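Response regulator CheY-like protein (Mesorhizobium loti, PDB 3SNK) is probably a pilus-assembly protein, of which this chain is the CheY-like receiver domain; the whole protein probably binds and hydrolyses ATP. Local coordinates at residues 38-43 against 125-130. Sequence-based numbering, arbitrary orientation.
Sequences AIYDVR and NAVTFH
Tyr40 reaches from the start of edge strand 40-45 to the last turn of helix 120-129, where the outer end of its ring meets Val127 and its hydroxyl oxygen also meets Thr128. The backbones stay well apart, with 9.7 Å between the CA atoms of Tyr40 and Val127, and the long phenol spans most of that gap. Its CG stands anti to the carbonyl carbon (chi1 -60°), which sends the ring toward the helix. Val127 comes from the opposite direction and does its touching with one methyl: CG1 lies 3.4 Å from both CZ and OH of Tyr40, with CE1 and CE2 a little farther off, meeting the ring obliquely. With chi1 at 178°, CG1 is the branch held out to the phenol. This is the tight, buried part, and Leu34 of helix 24-36 also touches Val127, so strand and two helices close together on one side of the parallel sheet. Ile39 CG1 sits 3.6 Å above one face of the Tyr40 ring, offset toward its rim.

The other flank is looser. Thr128, on the exposed side, crosses the phenol at about a right angle and offers only its methyl, with CG2 3.7 Å from Tyr40 OH; its hydroxyl bonds instead to the carbonyl of Leu124, one turn back. Cutting Tyr40 back to an alanine removes the whole phenol, and would probably leave Val127 CG1 and Thr128 CG2 without their partner and open a gap between strand and helix. The strand order 2-1-3-4-5 is that of the receiver fold, and this contact ties its second strand to its C-terminal helix. The phenol oxygen has a weak hydrogen bond to Asp131, just beyond the helix. With no polar pair between the segments, this contact depends on shape and apolar burial.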
loop_
_atom_site.group_PDB
_atom_site.type_symbol
_atom_site.label_atom_id
_atom_site.label_comp_id
_atom_site.label_asym_id
_atom_site.label_seq_id
_atom_site.Cartn_x
_atom_site.Cartn_y
_atom_site.Cartn_z
ATOM N N ALA A 38 -4.038 -17.279 3.703
ATOM C CA ALA A 38 -5.230 -17.794 3.008
ATOM C C ALA A 38 -6.495 -16.906 3.094
ATOM O O ALA A 38 -7.385 -17.071 2.256
ATOM C CB ALA A 38 -5.570 -19.189 3.506
ATOM N N ILE A 39 -6.580 -15.985 4.059
ATOM C CA ILE A 39 -7.776 -15.124 4.228
ATOM C C ILE A 39 -7.701 -13.829 3.375
ATOM O O ILE A 39 -8.515 -12.925 3.576
ATOM C CB ILE A 39 -8.021 -14.796 5.733
ATOM C CG1 ILE A 39 -6.845 -13.965 6.325
ATOM C CG2 ILE A 39 -8.277 -16.099 6.523
ATOM C CD1 ILE A 39 -6.970 -13.480 7.783
ATOM N N TYR A 40 -6.755 -13.744 2.423
ATOM C CA TYR A 40 -6.594 -12.538 1.601
ATOM C C TYR A 40 -6.564 -12.833 0.092
ATOM O O TYR A 40 -5.898 -13.771 -0.347
ATOM C CB TYR A 40 -5.316 -11.780 2.019
ATOM C CG TYR A 40 -5.325 -11.336 3.469
ATOM C CD1 TYR A 40 -6.291 -10.452 3.944
ATOM C CD2 TYR A 40 -4.378 -11.811 4.371
ATOM C CE1 TYR A 40 -6.322 -10.060 5.279
ATOM C CE2 TYR A 40 -4.388 -11.413 5.707
ATOM C CZ TYR A 40 -5.376 -10.552 6.161
ATOM O OH TYR A 40 -5.395 -10.130 7.470
ATOM N N ASP A 41 -7.325 -12.045 -0.681
ATOM C CA ASP A 41 -7.384 -12.096 -2.150
ATOM C C ASP A 41 -6.489 -10.943 -2.633
ATOM O O ASP A 41 -6.940 -9.800 -2.718
ATOM C CB ASP A 41 -8.850 -11.994 -2.654
ATOM C CG ASP A 41 -9.038 -12.097 -4.163
ATOM O OD1 ASP A 41 -8.520 -13.069 -4.766
ATOM O OD2 ASP A 41 -9.752 -11.239 -4.733
ATOM N N VAL A 42 -5.192 -11.235 -2.857
ATOM C CA VAL A 42 -4.166 -10.230 -3.156
ATOM C C VAL A 42 -3.926 -9.982 -4.669
ATOM O O VAL A 42 -3.500 -10.869 -5.375
ATOM C CB VAL A 42 -2.850 -10.620 -2.453
ATOM C CG1 VAL A 42 -1.782 -9.559 -2.662
ATOM C CG2 VAL A 42 -3.084 -10.851 -0.963
ATOM N N ARG A 43 -4.162 -8.737 -5.132
ATOM C CA ARG A 43 -3.907 -8.281 -6.509
ATOM C C ARG A 43 -2.625 -7.431 -6.463
ATOM O O ARG A 43 -2.473 -6.613 -5.550
ATOM C CB ARG A 43 -5.133 -7.501 -7.033
ATOM C CG ARG A 43 -4.897 -6.606 -8.253
ATOM C CD ARG A 43 -6.166 -5.929 -8.773
ATOM N NE ARG A 43 -6.975 -5.276 -7.730
ATOM C CZ ARG A 43 -6.934 -3.979 -7.433
ATOM N NH1 ARG A 43 -6.095 -3.168 -8.067
ATOM N NH2 ARG A 43 -7.731 -3.481 -6.493
ATOM N N ASN A 125 1.140 -7.658 11.310
ATOM C CA ASN A 125 0.519 -6.882 12.380
ATOM C C ASN A 125 -0.334 -5.760 11.789
ATOM O O ASN A 125 -1.453 -5.521 12.253
ATOM C CB ASN A 125 1.580 -6.293 13.310
ATOM C CG ASN A 125 2.144 -7.252 14.338
ATOM O OD1 ASN A 125 2.081 -8.487 14.210
ATOM N ND2 ASN A 125 2.735 -6.686 15.381
ATOM N N ALA A 126 0.192 -5.088 10.745
ATOM C CA ALA A 126 -0.492 -3.988 10.073
ATOM C C ALA A 126 -1.746 -4.472 9.336
ATOM O O ALA A 126 -2.799 -3.868 9.487
ATOM C CB ALA A 126 0.455 -3.293 9.119
ATOM N N VAL A 127 -1.665 -5.584 8.610
ATOM C CA VAL A 127 -2.803 -6.099 7.846
ATOM C C VAL A 127 -3.904 -6.695 8.774
ATOM O O VAL A 127 -5.083 -6.402 8.560
ATOM C CB VAL A 127 -2.340 -7.106 6.750
ATOM C CG1 VAL A 127 -3.530 -7.684 5.989
ATOM C CG2 VAL A 127 -1.395 -6.424 5.767
ATOM N N THR A 128 -3.524 -7.518 9.775
ATOM C CA THR A 128 -4.477 -8.194 10.666
ATOM C C THR A 128 -5.165 -7.240 11.622
ATOM O O THR A 128 -6.265 -7.560 12.068
ATOM C CB THR A 128 -3.848 -9.356 11.444
ATOM O OG1 THR A 128 -2.799 -8.861 12.275
ATOM C CG2 THR A 128 -3.377 -10.494 10.531
ATOM N N PHE A 129 -4.552 -6.076 11.919
ATOM C CA PHE A 129 -5.147 -5.031 12.760
ATOM C C PHE A 129 -6.481 -4.548 12.162
ATOM O O PHE A 129 -7.388 -4.179 12.907
ATOM C CB PHE A 129 -4.181 -3.840 12.917
ATOM C CG PHE A 129 -4.726 -2.676 13.714
ATOM C CD1 PHE A 129 -4.670 -2.676 15.104
ATOM C CD2 PHE A 129 -5.322 -1.592 13.075
ATOM C CE1 PHE A 129 -5.213 -1.619 15.843
ATOM C CE2 PHE A 129 -5.862 -0.532 13.813
ATOM C CZ PHE A 129 -5.804 -0.553 15.194
ATOM N N HIS A 130 -6.592 -4.533 10.822
ATOM C CA HIS A 130 -7.811 -4.069 10.155
ATOM C C HIS A 130 -8.826 -5.218 9.927
ATOM O O HIS A 130 -9.867 -4.985 9.311
ATOM C CB HIS A 130 -7.455 -3.369 8.837
ATOM C CG HIS A 130 -6.547 -2.192 9.030
ATOM N ND1 HIS A 130 -7.022 -0.980 9.521
ATOM C CD2 HIS A 130 -5.214 -2.088 8.826
ATOM C CE1 HIS A 130 -5.970 -0.182 9.576
ATOM N NE2 HIS A 130 -4.859 -0.804 9.164
#